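Local coordinates for protein putative dienelactone hydrolase (Klebsiella pneumoniae subsp. pneumoniae MGH 78578, PDB 3F67) that probably acts as a hydrolase of the dienelactone hydrolase family, with an alpha/beta-hydrolase fold, at residues D50-L55 against Y60-P65; L117-F122 against W130-H135; A20-P25 against A104-R109; E66-Q71 against F122-R127. One frame throughout, in Å; residues are numbered along the deposited sequence.

Contact 1: D50-L55 against Y60-P65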
loop_
_atom_site.group_PDB
_atom_site.type_symbol
_atom_site.label_atom_id
_atom_site.label_comp_id
_atom_site.label_asym_id
_atom_site.label_seq_id
_atom_site.Cartn_x
_atom_site.Cartn_y
_atom_site.Cartn_z
ATOM N N ASP A 50 0.353 13.861 -0.145
ATOM C CA ASP A 50 0.999 14.298 1.121
ATOM C C ASP A 50 1.876 13.164 1.697
ATOM O O ASP A 50 3.028 13.405 2.083
ATOM C CB ASP A 50 -0.104 14.711 2.119
ATOM C CG ASP A 50 0.414 15.317 3.412
ATOM O OD1 ASP A 50 1.557 15.818 3.467
ATOM O OD2 ASP A 50 -0.397 15.333 4.379
ATOM N N LEU A 51 1.344 11.937 1.757
ATOM C CA LEU A 51 2.129 10.817 2.234
ATOM C C LEU A 51 3.393 10.581 1.391
ATOM O O LEU A 51 4.435 10.253 1.961
ATOM C CB LEU A 51 1.265 9.529 2.318
ATOM C CG LEU A 51 0.075 9.655 3.318
ATOM C CD1 LEU A 51 -0.641 8.319 3.349
ATOM C CD2 LEU A 51 0.491 10.077 4.740
ATOM N N CYS A 52 3.306 10.700 0.053
ATOM C CA CYS A 52 4.495 10.519 -0.802
ATOM C C CYS A 52 5.530 11.586 -0.436
ATOM O O CYS A 52 6.732 11.309 -0.331
ATOM C CB CYS A 52 4.118 10.697 -2.284
ATOM S SG CYS A 52 3.174 9.268 -2.918
ATOM N N ARG A 53 5.057 12.820 -0.232
ATOM C CA ARG A 53 5.990 13.892 0.138
ATOM C C ARG A 53 6.640 13.633 1.519
ATOM O O ARG A 53 7.849 13.883 1.685
ATOM C CB ARG A 53 5.280 15.246 0.141
ATOM C CG ARG A 53 4.907 15.674 -1.266
ATOM C CD ARG A 53 4.380 17.095 -1.279
ATOM N NE ARG A 53 3.138 17.329 -0.520
ATOM C CZ ARG A 53 1.910 17.278 -1.010
ATOM N NH1 ARG A 53 1.692 16.919 -2.277
ATOM N NH2 ARG A 53 0.874 17.590 -0.191
ATOM N N ARG A 54 5.854 13.112 2.477
ATOM C CA ARG A 54 6.387 12.784 3.810
ATOM C C ARG A 54 7.446 11.689 3.725
ATOM O O ARG A 54 8.490 11.758 4.413
ATOM C CB ARG A 54 5.244 12.422 4.774
ATOM C CG ARG A 54 4.407 13.665 5.123
ATOM C CD ARG A 54 3.248 13.317 6.020
ATOM N NE ARG A 54 3.671 12.554 7.199
ATOM C CZ ARG A 54 2.860 11.798 7.922
ATOM N NH1 ARG A 54 1.564 11.765 7.637
ATOM N NH2 ARG A 54 3.339 11.136 8.999
ATOM N N LEU A 55 7.212 10.711 2.856
ATOM C CA LEU A 55 8.230 9.649 2.635
ATOM C C LEU A 55 9.489 10.197 1.970
ATOM O O LEU A 55 10.621 9.782 2.309
ATOM C CB LEU A 55 7.634 8.512 1.779
ATOM C CG LEU A 55 6.659 7.593 2.559
ATOM C CD1 LEU A 55 5.814 6.723 1.599
ATOM C CD2 LEU A 55 7.434 6.703 3.548
ATOM N N TYR A 60 13.209 8.656 0.642
ATOM C CA TYR A 60 12.674 7.683 -0.311
ATOM C C TYR A 60 12.179 8.346 -1.613
ATOM O O TYR A 60 11.738 9.515 -1.605
ATOM C CB TYR A 60 11.477 6.934 0.323
ATOM C CG TYR A 60 11.922 6.088 1.465
ATOM C CD1 TYR A 60 12.610 4.870 1.215
ATOM C CD2 TYR A 60 11.703 6.471 2.790
ATOM C CE1 TYR A 60 13.090 4.091 2.270
ATOM C CE2 TYR A 60 12.166 5.684 3.829
ATOM C CZ TYR A 60 12.839 4.494 3.563
ATOM O OH TYR A 60 13.314 3.720 4.582
ATOM N N LEU A 61 12.303 7.603 -2.711
ATOM C CA LEU A 61 11.552 7.902 -3.964
ATOM C C LEU A 61 10.199 7.234 -3.767
ATOM O O LEU A 61 10.077 5.994 -3.845
ATOM C CB LEU A 61 12.277 7.335 -5.204
ATOM C CG LEU A 61 11.449 7.255 -6.522
ATOM C CD1 LEU A 61 10.896 8.643 -6.862
ATOM C CD2 LEU A 61 12.387 6.723 -7.660
ATOM N N ALA A 62 9.180 8.040 -3.492
ATOM C CA ALA A 62 7.854 7.494 -3.191
ATOM C C ALA A 62 6.959 7.724 -4.388
ATOM O O ALA A 62 6.901 8.852 -4.934
ATOM C CB ALA A 62 7.247 8.240 -1.962
ATOM N N ILE A 63 6.270 6.684 -4.800
ATOM C CA ILE A 63 5.480 6.747 -6.085
ATOM C C ILE A 63 4.089 6.201 -5.834
ATOM O O ILE A 63 3.965 5.078 -5.344
ATOM C CB ILE A 63 6.150 5.896 -7.211
ATOM C CG1 ILE A 63 7.579 6.398 -7.470
ATOM C CG2 ILE A 63 5.320 6.011 -8.521
ATOM C CD1 ILE A 63 8.466 5.303 -8.147
ATOM N N ALA A 64 3.043 6.997 -6.132
ATOM C CA ALA A 64 1.661 6.532 -5.948
ATOM C C ALA A 64 0.992 6.469 -7.337
ATOM O O ALA A 64 0.643 7.517 -7.900
ATOM C CB ALA A 64 0.879 7.524 -5.086
ATOM N N PRO A 65 0.753 5.256 -7.845
ATOM C CA PRO A 65 0.049 5.100 -9.143
ATOM C C PRO A 65 -1.486 5.198 -9.011
ATOM O O PRO A 65 -2.067 4.766 -8.003
ATOM C CB PRO A 65 0.450 3.677 -9.576
ATOM C CG PRO A 65 0.614 2.920 -8.263
ATOM C CD PRO A 65 1.265 3.962 -7.324
#
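Cys52 meets Ala62 and Ala64 where a strand runs back along the helix that precedes it, a worked example of beta-alpha-beta packing in an alpha/beta-hydrolase fold: strand 32-38, helix 46-57 and strand 61-65 form the unit. The local axes run almost antiparallel, at 166°, and approach to 7.4 Å, a short spacing consistent with the small alanines on the strand. The cysteine can be traced outward. Its CB lies 4.0 Å from Ala62 CB; beyond it, the first torsion (chi1 -74°) sets the sulfur beside the backbone N and anti to the carbonyl carbon, and SG comes to rest 3.6 Å from Ala64 CB. One side chain thus spans two successive inward-facing strand positions. The helix backbone also rests on Ala62, whose CB lies 3.5 Å from Cys52 O, and one turn later Leu55 CB closes on that methyl, 3.8 Å from Ala62 CB. Leu55 extends onward to strand 32-38, touching Val35 and Val37, while Trp231 and Met234 of helix 224-238 pack on it as well. The polar element comes at the turn leading out of the helix. There Leu55 O lies at the edge of the Tyr60 ring, near its plane, and accepts a fairly straight hydrogen bond (161°) from Tyr60 N at 3.3 Å.

Contact 2: L117-F122 against W130-H135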
loop_
_atom_site.group_PDB
_atom_site.type_symbol
_atom_site.label_atom_id
_atom_site.label_comp_id
_atom_site.label_asym_id
_atom_site.label_seq_id
_atom_site.Cartn_x
_atom_site.Cartn_y
_atom_site.Cartn_z
ATOM N N LEU A 117 13.541 -2.124 -3.288
ATOM C CA LEU A 117 12.102 -1.911 -3.502
ATOM C C LEU A 117 11.295 -2.206 -2.262
ATOM O O LEU A 117 11.400 -3.290 -1.680
ATOM C CB LEU A 117 11.587 -2.821 -4.634
ATOM C CG LEU A 117 10.145 -2.597 -5.123
ATOM C CD1 LEU A 117 9.919 -1.237 -5.837
ATOM C CD2 LEU A 117 9.718 -3.808 -6.047
ATOM N N LEU A 118 10.433 -1.251 -1.925
ATOM C CA LEU A 118 9.598 -1.313 -0.687
ATOM C C LEU A 118 8.167 -0.941 -1.079
ATOM O O LEU A 118 7.945 -0.295 -2.123
ATOM C CB LEU A 118 10.127 -0.306 0.326
ATOM C CG LEU A 118 11.591 -0.464 0.721
ATOM C CD1 LEU A 118 12.073 0.788 1.443
ATOM C CD2 LEU A 118 11.791 -1.722 1.572
ATOM N N ILE A 119 7.175 -1.292 -0.247
ATOM C CA ILE A 119 5.818 -0.878 -0.560
ATOM C C ILE A 119 5.045 -0.637 0.734
ATOM O O ILE A 119 5.248 -1.338 1.741
ATOM C CB ILE A 119 5.111 -1.946 -1.433
ATOM C CG1 ILE A 119 3.734 -1.481 -1.883
ATOM C CG2 ILE A 119 5.066 -3.335 -0.718
ATOM C CD1 ILE A 119 3.115 -2.460 -3.002
ATOM N N THR A 120 4.170 0.354 0.709
ATOM C CA THR A 120 3.218 0.537 1.807
ATOM C C THR A 120 1.855 0.889 1.210
ATOM O O THR A 120 1.769 1.478 0.123
ATOM C CB THR A 120 3.712 1.613 2.812
ATOM O OG1 THR A 120 2.920 1.538 4.007
ATOM C CG2 THR A 120 3.658 3.061 2.224
ATOM N N GLY A 121 0.798 0.546 1.914
ATOM C CA GLY A 121 -0.532 0.806 1.337
ATOM C C GLY A 121 -1.573 0.854 2.430
ATOM O O GLY A 121 -1.364 0.302 3.507
ATOM N N PHE A 122 -2.703 1.509 2.135
ATOM C CA PHE A 122 -3.686 1.847 3.171
ATOM C C PHE A 122 -5.051 1.345 2.762
ATOM O O PHE A 122 -5.458 1.568 1.638
ATOM C CB PHE A 122 -3.746 3.389 3.346
ATOM C CG PHE A 122 -2.413 3.966 3.713
ATOM C CD1 PHE A 122 -2.071 4.143 5.052
ATOM C CD2 PHE A 122 -1.488 4.269 2.699
ATOM C CE1 PHE A 122 -0.755 4.650 5.407
ATOM C CE2 PHE A 122 -0.194 4.718 3.025
ATOM C CZ PHE A 122 0.158 4.913 4.372
ATOM N N TRP A 130 -0.271 -6.798 1.083
ATOM C CA TRP A 130 -0.020 -8.204 1.391
ATOM C C TRP A 130 0.118 -9.037 0.128
ATOM O O TRP A 130 1.026 -9.871 0.011
ATOM C CB TRP A 130 -1.192 -8.779 2.211
ATOM C CG TRP A 130 -1.257 -8.336 3.656
ATOM C CD1 TRP A 130 -2.138 -7.425 4.217
ATOM C CD2 TRP A 130 -0.457 -8.842 4.741
ATOM N NE1 TRP A 130 -1.921 -7.340 5.592
ATOM C CE2 TRP A 130 -0.892 -8.191 5.926
ATOM C CE3 TRP A 130 0.612 -9.776 4.815
ATOM C CZ2 TRP A 130 -0.316 -8.442 7.178
ATOM C CZ3 TRP A 130 1.194 -10.037 6.073
ATOM C CH2 TRP A 130 0.722 -9.371 7.243
ATOM N N LEU A 131 -0.829 -8.863 -0.790
ATOM C CA LEU A 131 -0.784 -9.639 -2.035
ATOM C C LEU A 131 0.532 -9.426 -2.793
ATOM O O LEU A 131 1.101 -10.388 -3.365
ATOM C CB LEU A 131 -1.968 -9.319 -2.951
ATOM C CG LEU A 131 -3.382 -9.583 -2.387
ATOM C CD1 LEU A 131 -4.466 -9.350 -3.479
ATOM C CD2 LEU A 131 -3.535 -10.907 -1.731
ATOM N N TYR A 132 0.965 -8.156 -2.891
ATOM C CA TYR A 132 2.176 -7.840 -3.653
ATOM C C TYR A 132 3.418 -8.477 -3.016
ATOM O O TYR A 132 4.350 -8.930 -3.737
ATOM C CB TYR A 132 2.373 -6.301 -3.770
ATOM C CG TYR A 132 3.339 -5.975 -4.884
ATOM C CD1 TYR A 132 3.026 -6.278 -6.208
ATOM C CD2 TYR A 132 4.581 -5.423 -4.590
ATOM C CE1 TYR A 132 3.922 -6.036 -7.230
ATOM C CE2 TYR A 132 5.510 -5.151 -5.622
ATOM C CZ TYR A 132 5.158 -5.454 -6.926
ATOM O OH TYR A 132 6.040 -5.215 -7.953
ATOM N N ALA A 133 3.425 -8.561 -1.679
ATOM C CA ALA A 133 4.523 -9.219 -0.988
ATOM C C ALA A 133 4.628 -10.724 -1.311
ATOM O O ALA A 133 5.715 -11.285 -1.211
ATOM C CB ALA A 133 4.444 -8.988 0.569
ATOM N N ALA A 134 3.532 -11.348 -1.759
ATOM C CA ALA A 134 3.582 -12.741 -2.230
ATOM C C ALA A 134 3.727 -12.821 -3.754
ATOM O O ALA A 134 3.717 -13.918 -4.338
ATOM C CB ALA A 134 2.320 -13.481 -1.810
ATOM N N HIS A 135 3.823 -11.676 -4.411
ATOM C CA HIS A 135 3.874 -11.663 -5.882
ATOM C C HIS A 135 5.271 -11.388 -6.442
ATOM O O HIS A 135 5.718 -12.057 -7.382
ATOM C CB HIS A 135 2.867 -10.629 -6.393
ATOM C CG HIS A 135 2.962 -10.352 -7.865
ATOM N ND1 HIS A 135 2.341 -11.140 -8.817
ATOM C CD2 HIS A 135 3.597 -9.364 -8.544
ATOM C CE1 HIS A 135 2.596 -10.651 -10.023
ATOM N NE2 HIS A 135 3.338 -9.562 -9.883
#
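Ile119 and Tyr132 bring strand 116-122 and the end of helix 124-133 together in the central beta-alpha-beta unit of the alpha/beta-hydrolase fold, completed by strand 141-145. The chain leaves this strand, makes a sharp turn and comes back as the helix, so that the helix packs back on the strand it follows. The substance of the contact lies in one ring and two aliphatic tips. Tyr132 has its ring anti to the backbone N (chi1 -162°), which sends it from the helix down toward the sheet, and Ile119 has its longer branch extended likewise, rising to meet it. The isoleucine uses its terminal methyl alone: CD1 lies 3.7 Å from Tyr132 CD2 and 4.0 Å from Tyr132 CB, so it touches the root of the ring, approaching it obliquely. Leu117, two residues earlier on the strand, reaches the far end instead, with its CD2 near the ring plane, at the edge, and 4.4 Å from Tyr132 CE2. Leu97 and Leu100 of helix 93-108 also pack against the tyrosine. The hydroxyl is not left in this apolar setting without partners: Tyr132 OH is hydrogen-bonded to Asp101 OD1 and to Asn136 ND2, and the second oxygen of that aspartate, OD2, is hydrogen-bonded to His135 NE2.

Contact 3: A20-P25 against A104-R109. With ACY (acetic acid), chain E.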
loop_
_atom_site.group_PDB
_atom_site.type_symbol
_atom_site.label_atom_id
_atom_site.label_comp_id
_atom_site.label_asym_id
_atom_site.label_seq_id
_atom_site.Cartn_x
_atom_site.Cartn_y
_atom_site.Cartn_z
ATOM N N ALA A 20 0.693 8.808 -12.355
ATOM C CA ALA A 20 1.269 8.575 -11.015
ATOM C C ALA A 20 1.848 9.844 -10.472
ATOM O O ALA A 20 2.317 10.695 -11.231
ATOM C CB ALA A 20 2.340 7.498 -11.055
ATOM N N TYR A 21 1.864 9.939 -9.153
ATOM C CA TYR A 21 2.509 11.077 -8.492
ATOM C C TYR A 21 3.810 10.541 -7.908
ATOM O O TYR A 21 3.853 9.392 -7.462
ATOM C CB TYR A 21 1.602 11.539 -7.345
ATOM C CG TYR A 21 2.130 12.764 -6.591
ATOM C CD1 TYR A 21 2.039 14.042 -7.151
ATOM C CD2 TYR A 21 2.673 12.624 -5.323
ATOM C CE1 TYR A 21 2.534 15.170 -6.446
ATOM C CE2 TYR A 21 3.129 13.717 -4.608
ATOM C CZ TYR A 21 3.060 14.985 -5.181
ATOM O OH TYR A 21 3.523 16.075 -4.482
ATOM N N HIS A 22 4.856 11.348 -7.910
ATOM C CA HIS A 22 6.118 10.912 -7.293
ATOM C C HIS A 22 6.792 12.037 -6.543
ATOM O O HIS A 22 6.648 13.211 -6.910
ATOM C CB HIS A 22 7.090 10.270 -8.333
ATOM C CG HIS A 22 7.507 11.208 -9.429
ATOM N ND1 HIS A 22 8.704 11.895 -9.421
ATOM C CD2 HIS A 22 6.866 11.585 -10.562
ATOM C CE1 HIS A 22 8.769 12.677 -10.489
ATOM N NE2 HIS A 22 7.675 12.493 -11.209
ATOM N N ALA A 23 7.512 11.684 -5.488
ATOM C CA ALA A 23 8.244 12.675 -4.682
ATOM C C ALA A 23 9.566 12.046 -4.301
ATOM O O ALA A 23 9.635 10.825 -4.073
ATOM C CB ALA A 23 7.434 13.027 -3.362
ATOM N N ARG A 24 10.601 12.878 -4.157
ATOM C CA ARG A 24 11.912 12.343 -3.764
ATOM C C ARG A 24 12.745 13.453 -3.140
ATOM O O ARG A 24 12.423 14.637 -3.323
ATOM C CB ARG A 24 12.665 11.853 -5.009
ATOM C CG ARG A 24 13.045 13.005 -5.956
ATOM C CD ARG A 24 13.630 12.433 -7.247
ATOM N NE ARG A 24 12.564 11.903 -8.121
ATOM C CZ ARG A 24 12.807 11.127 -9.188
ATOM N NH1 ARG A 24 14.068 10.797 -9.502
ATOM N NH2 ARG A 24 11.799 10.688 -9.938
ATOM N N PRO A 25 13.806 13.077 -2.413
ATOM C CA PRO A 25 14.736 14.123 -1.934
ATOM C C PRO A 25 15.384 14.889 -3.088
ATOM O O PRO A 25 15.728 14.301 -4.125
ATOM C CB PRO A 25 15.819 13.349 -1.170
ATOM C CG PRO A 25 15.567 11.905 -1.396
ATOM C CD PRO A 25 14.209 11.713 -2.009
ATOM N N ALA A 104 7.596 -0.430 -10.447
ATOM C CA ALA A 104 8.939 -0.803 -9.978
ATOM C C ALA A 104 9.914 -0.700 -11.169
ATOM O O ALA A 104 11.063 -0.217 -11.021
ATOM C CB ALA A 104 8.922 -2.247 -9.387
ATOM N N SER A 105 9.466 -1.142 -12.342
ATOM C CA SER A 105 10.311 -1.110 -13.554
ATOM C C SER A 105 10.656 0.320 -13.940
ATOM O O SER A 105 11.812 0.646 -14.257
ATOM C CB SER A 105 9.628 -1.834 -14.716
ATOM O OG SER A 105 9.636 -3.231 -14.485
ATOM N N TRP A 106 9.647 1.183 -13.900
ATOM C CA TRP A 106 9.838 2.608 -14.251
ATOM C C TRP A 106 10.775 3.222 -13.213
ATOM O O TRP A 106 11.672 3.959 -13.563
ATOM C CB TRP A 106 8.489 3.341 -14.272
ATOM C CG TRP A 106 8.586 4.866 -14.466
ATOM C CD1 TRP A 106 8.550 5.554 -15.656
ATOM C CD2 TRP A 106 8.717 5.853 -13.438
ATOM N NE1 TRP A 106 8.662 6.925 -15.426
ATOM C CE2 TRP A 106 8.760 7.124 -14.075
ATOM C CE3 TRP A 106 8.798 5.789 -12.029
ATOM C CZ2 TRP A 106 8.880 8.312 -13.365
ATOM C CZ3 TRP A 106 8.946 6.988 -11.321
ATOM C CH2 TRP A 106 8.962 8.234 -12.004
ATOM N N ALA A 107 10.571 2.888 -11.943
ATOM C CA ALA A 107 11.342 3.524 -10.862
ATOM C C ALA A 107 12.840 3.280 -11.027
ATOM O O ALA A 107 13.656 4.182 -10.808
ATOM C CB ALA A 107 10.835 3.021 -9.484
ATOM N N ALA A 108 13.219 2.073 -11.440
ATOM C CA ALA A 108 14.641 1.738 -11.596
ATOM C C ALA A 108 15.358 2.530 -12.707
ATOM O O ALA A 108 16.567 2.605 -12.698
ATOM C CB ALA A 108 14.800 0.217 -11.840
ATOM N N ARG A 109 14.587 3.120 -13.657
ATOM C CA ARG A 109 15.154 3.956 -14.724
ATOM C C ARG A 109 14.936 5.447 -14.464
ATOM O O ARG A 109 15.320 6.261 -15.286
ATOM C CB ARG A 109 14.550 3.575 -16.085
ATOM C CG ARG A 109 15.274 2.351 -16.736
ATOM C CD ARG A 109 14.858 2.052 -18.180
ATOM N NE ARG A 109 13.470 1.594 -18.149
ATOM C CZ ARG A 109 13.124 0.316 -18.035
ATOM N NH1 ARG A 109 11.847 -0.024 -18.005
ATOM N NH2 ARG A 109 14.056 -0.631 -17.989
HETATM C C ACY E . 11.897 -3.708 -17.174
HETATM O O ACY E . 11.205 -3.239 -18.135
HETATM O OXT ACY E . 12.936 -3.179 -16.764
HETATM C CH3 ACY E . 11.449 -4.947 -16.453
#
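His22 and Trp106 form an edge-to-face aromatic pair between an antiparallel strand, 16-25, at one side of the alpha/beta-hydrolase sheet, and helix 93-108 packed against that sheet. The conformations explain how side chains bridge two segments whose nearest CA atoms, those of His22 and Ala107, are 9.7 Å apart. Trp106 is extended, with CG anti to the backbone N (chi1 173°), and the indole is thereby carried out to present its CH2 corner. His22 takes the more congested rotamer, its ring lodged between the backbone N and the carbonyl carbon (chi1 61°), which turns one imidazole face to that corner. Trp106 CH2 stands above this face, toward the rim, 4.2 Å from His22 CG; the ring planes are inclined at 59°. Arg24, on the same side of the strand, shares His22's first torsion and ends with its guanidinium edge-on to the same indole corner, Arg24 NH2 lying 4.3 Å from Trp106 CH2. Its NH1 donates to His110 O, and the His110 ring stacks on Trp106, so His110 meets both Arg24 and Trp106. Farther along the 104-109 segment, exposed Arg109 bends at its third torsion and holds an acetic acid molecule, probably from the crystallisation liquor, by two hydrogen bonds: Arg109 NH1 to its O at 3.3 Å, and Arg109 NH2 to its OXT at 3.0 Å.

Contact 4: E66-Q71 against F122-R127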
loop_
_atom_site.group_PDB
_atom_site.type_symbol
_atom_site.label_atom_id
_atom_site.label_comp_id
_atom_site.label_asym_id
_atom_site.label_seq_id
_atom_site.Cartn_x
_atom_site.Cartn_y
_atom_site.Cartn_z
ATOM N N GLU A 66 -2.096 5.729 -10.060
ATOM C CA GLU A 66 -3.530 5.823 -10.201
ATOM C C GLU A 66 -4.031 4.459 -10.684
ATOM O O GLU A 66 -4.306 4.272 -11.886
ATOM C CB GLU A 66 -3.835 6.897 -11.245
ATOM C CG GLU A 66 -5.235 7.497 -11.107
ATOM C CD GLU A 66 -5.423 8.209 -9.783
ATOM O OE1 GLU A 66 -5.728 7.518 -8.785
ATOM O OE2 GLU A 66 -5.278 9.459 -9.745
ATOM N N LEU A 67 -4.167 3.506 -9.756
ATOM C CA LEU A 67 -4.417 2.096 -10.169
ATOM C C LEU A 67 -5.769 1.854 -10.847
ATOM O O LEU A 67 -5.923 0.868 -11.587
ATOM C CB LEU A 67 -4.239 1.152 -8.965
ATOM C CG LEU A 67 -2.771 1.141 -8.509
ATOM C CD1 LEU A 67 -2.611 0.601 -7.088
ATOM C CD2 LEU A 67 -1.983 0.234 -9.445
ATOM N N TYR A 68 -6.745 2.738 -10.614
ATOM C CA TYR A 68 -8.095 2.492 -11.165
ATOM C C TYR A 68 -8.269 3.070 -12.575
ATOM O O TYR A 68 -9.365 2.978 -13.125
ATOM C CB TYR A 68 -9.190 3.096 -10.251
ATOM C CG TYR A 68 -9.287 2.505 -8.832
ATOM C CD1 TYR A 68 -8.569 1.347 -8.470
ATOM C CD2 TYR A 68 -10.129 3.102 -7.888
ATOM C CE1 TYR A 68 -8.691 0.796 -7.153
ATOM C CE2 TYR A 68 -10.264 2.585 -6.580
ATOM C CZ TYR A 68 -9.551 1.439 -6.230
ATOM O OH TYR A 68 -9.669 0.954 -4.952
ATOM N N PHE A 69 -7.206 3.643 -13.168
ATOM C CA PHE A 69 -7.380 4.543 -14.353
ATOM C C PHE A 69 -8.144 3.944 -15.545
ATOM O O PHE A 69 -8.849 4.664 -16.263
ATOM C CB PHE A 69 -6.032 5.184 -14.804
ATOM C CG PHE A 69 -5.138 4.250 -15.590
ATOM C CD1 PHE A 69 -4.976 4.418 -16.966
ATOM C CD2 PHE A 69 -4.482 3.185 -14.965
ATOM C CE1 PHE A 69 -4.139 3.524 -17.709
ATOM C CE2 PHE A 69 -3.664 2.312 -15.669
ATOM C CZ PHE A 69 -3.488 2.474 -17.050
ATOM N N ARG A 70 -8.029 2.637 -15.744
ATOM C CA ARG A 70 -8.675 1.985 -16.895
ATOM C C ARG A 70 -10.161 1.796 -16.655
ATOM O O ARG A 70 -10.935 1.737 -17.612
ATOM C CB ARG A 70 -8.098 0.595 -17.132
ATOM C CG ARG A 70 -6.601 0.595 -17.501
ATOM C CD ARG A 70 -6.153 -0.839 -17.780
ATOM N NE ARG A 70 -4.683 -0.938 -17.904
ATOM C CZ ARG A 70 -3.886 -1.050 -16.830
ATOM N NH1 ARG A 70 -4.418 -1.009 -15.620
ATOM N NH2 ARG A 70 -2.581 -1.174 -16.952
ATOM N N GLN A 71 -10.539 1.623 -15.391
ATOM C CA GLN A 71 -11.920 1.289 -15.012
ATOM C C GLN A 71 -12.740 2.548 -14.724
ATOM O O GLN A 71 -13.914 2.572 -15.007
ATOM C CB GLN A 71 -11.943 0.343 -13.788
ATOM C CG GLN A 71 -11.620 -1.165 -14.087
ATOM C CD GLN A 71 -10.133 -1.442 -14.361
ATOM O OE1 GLN A 71 -9.257 -0.857 -13.729
ATOM N NE2 GLN A 71 -9.854 -2.315 -15.348
ATOM N N PHE A 122 -2.703 1.509 2.135
ATOM C CA PHE A 122 -3.686 1.847 3.171
ATOM C C PHE A 122 -5.051 1.345 2.762
ATOM O O PHE A 122 -5.458 1.568 1.638
ATOM C CB PHE A 122 -3.746 3.389 3.346
ATOM C CG PHE A 122 -2.413 3.966 3.713
ATOM C CD1 PHE A 122 -2.071 4.143 5.052
ATOM C CD2 PHE A 122 -1.488 4.269 2.699
ATOM C CE1 PHE A 122 -0.755 4.650 5.407
ATOM C CE2 PHE A 122 -0.194 4.718 3.025
ATOM C CZ PHE A 122 0.158 4.913 4.372
ATOM N N CYS A 123 -5.723 0.675 3.689
ATOM C CA CYS A 123 -7.105 0.299 3.493
ATOM C C CYS A 123 -7.199 -0.709 2.335
ATOM O O CYS A 123 -6.581 -1.784 2.422
ATOM C CB CYS A 123 -7.932 1.559 3.260
ATOM S SG CYS A 123 -9.578 1.132 3.397
ATOM N N TRP A 124 -7.918 -0.381 1.254
ATOM C CA TRP A 124 -7.888 -1.228 0.021
ATOM C C TRP A 124 -6.423 -1.554 -0.359
ATOM O O TRP A 124 -6.053 -2.711 -0.697
ATOM C CB TRP A 124 -8.598 -0.495 -1.140
ATOM C CG TRP A 124 -8.581 -1.239 -2.437
ATOM C CD1 TRP A 124 -9.496 -2.186 -2.868
ATOM C CD2 TRP A 124 -7.602 -1.123 -3.456
ATOM N NE1 TRP A 124 -9.135 -2.660 -4.130
ATOM C CE2 TRP A 124 -7.990 -1.995 -4.519
ATOM C CE3 TRP A 124 -6.456 -0.300 -3.617
ATOM C CZ2 TRP A 124 -7.237 -2.109 -5.704
ATOM C CZ3 TRP A 124 -5.701 -0.418 -4.810
ATOM C CH2 TRP A 124 -6.098 -1.311 -5.818
ATOM N N GLY A 125 -5.589 -0.517 -0.274
ATOM C CA GLY A 125 -4.168 -0.619 -0.580
ATOM C C GLY A 125 -3.341 -1.470 0.380
ATOM O O GLY A 125 -2.288 -2.008 -0.017
ATOM N N GLY A 126 -3.834 -1.614 1.606
ATOM C CA GLY A 126 -3.163 -2.459 2.604
ATOM C C GLY A 126 -3.401 -3.916 2.269
ATOM O O GLY A 126 -2.506 -4.727 2.463
ATOM N N ARG A 127 -4.580 -4.255 1.740
ATOM C CA ARG A 127 -4.771 -5.639 1.285
ATOM C C ARG A 127 -3.857 -5.936 0.101
ATOM O O ARG A 127 -3.212 -6.983 0.047
ATOM C CB ARG A 127 -6.247 -5.904 0.953
ATOM C CG ARG A 127 -6.452 -7.283 0.266
ATOM C CD ARG A 127 -7.928 -7.551 0.012
ATOM N NE ARG A 127 -8.106 -8.710 -0.882
ATOM C CZ ARG A 127 -7.989 -8.655 -2.201
ATOM N NH1 ARG A 127 -7.758 -7.488 -2.812
ATOM N NH2 ARG A 127 -8.173 -9.762 -2.922
#
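Tyr68 and Leu67, in the loop after strand 61-65, close on Trp124, the first residue of the helix after what looks like the nucleophile elbow of the alpha/beta-hydrolase fold. Cys123 there has the strained backbone usual for such an elbow and, with His212 and Asp180, probably makes up a Cys-His-Asp triad. The aromatic interaction is T-shaped: Trp124 holds CG anti to its backbone N (chi1 178°), which sends the indole out to the loop, and the phenol drives its edge at the indole face, planes at 82° and Tyr68 CE1 3.6 Å from Trp124 CZ2. The apolar one comes in the indole plane, where Leu67 CD1 meets the edge at Trp124 CZ3, 4.0 Å away. Backbone bonding starts the helix: Cys123, at the N-cap, offers its carbonyl O to both Gly126 N and Arg127 N. The phenol oxygen itself is buried without a hydrogen-bonding partner in the model; Tyr68 OH sits over the middle of the indole, 3.3 Å from Trp124 CD2.

How the contacts relate
Three of the four contacts lie on one mixed sheet of the alpha/beta-hydrolase fold. Contacts 1 and 3, with centres about 9 Å apart, sit on neighbouring strands joined by probable backbone bonds such as Ala64 N to Tyr21 O, 2.9 Å. Contact 2 lies about 15 Å from contact 1, centre to centre, touching it through Tyr60 and Leu118; it shares Phe122 and helix 124-133 with contact 4. Contacts 3 and 4, about 17 Å apart between centres, do not touch. Along the chain, contact 1 falls between the segments of contact 3 and closes before contacts 2 and 4 open; contact 3 closes before contact 2 opens, and contact 4 alternates with both. The loop continuing from strand 61-65 leads from contact 1 to the probable nucleophile elbow at contact 4.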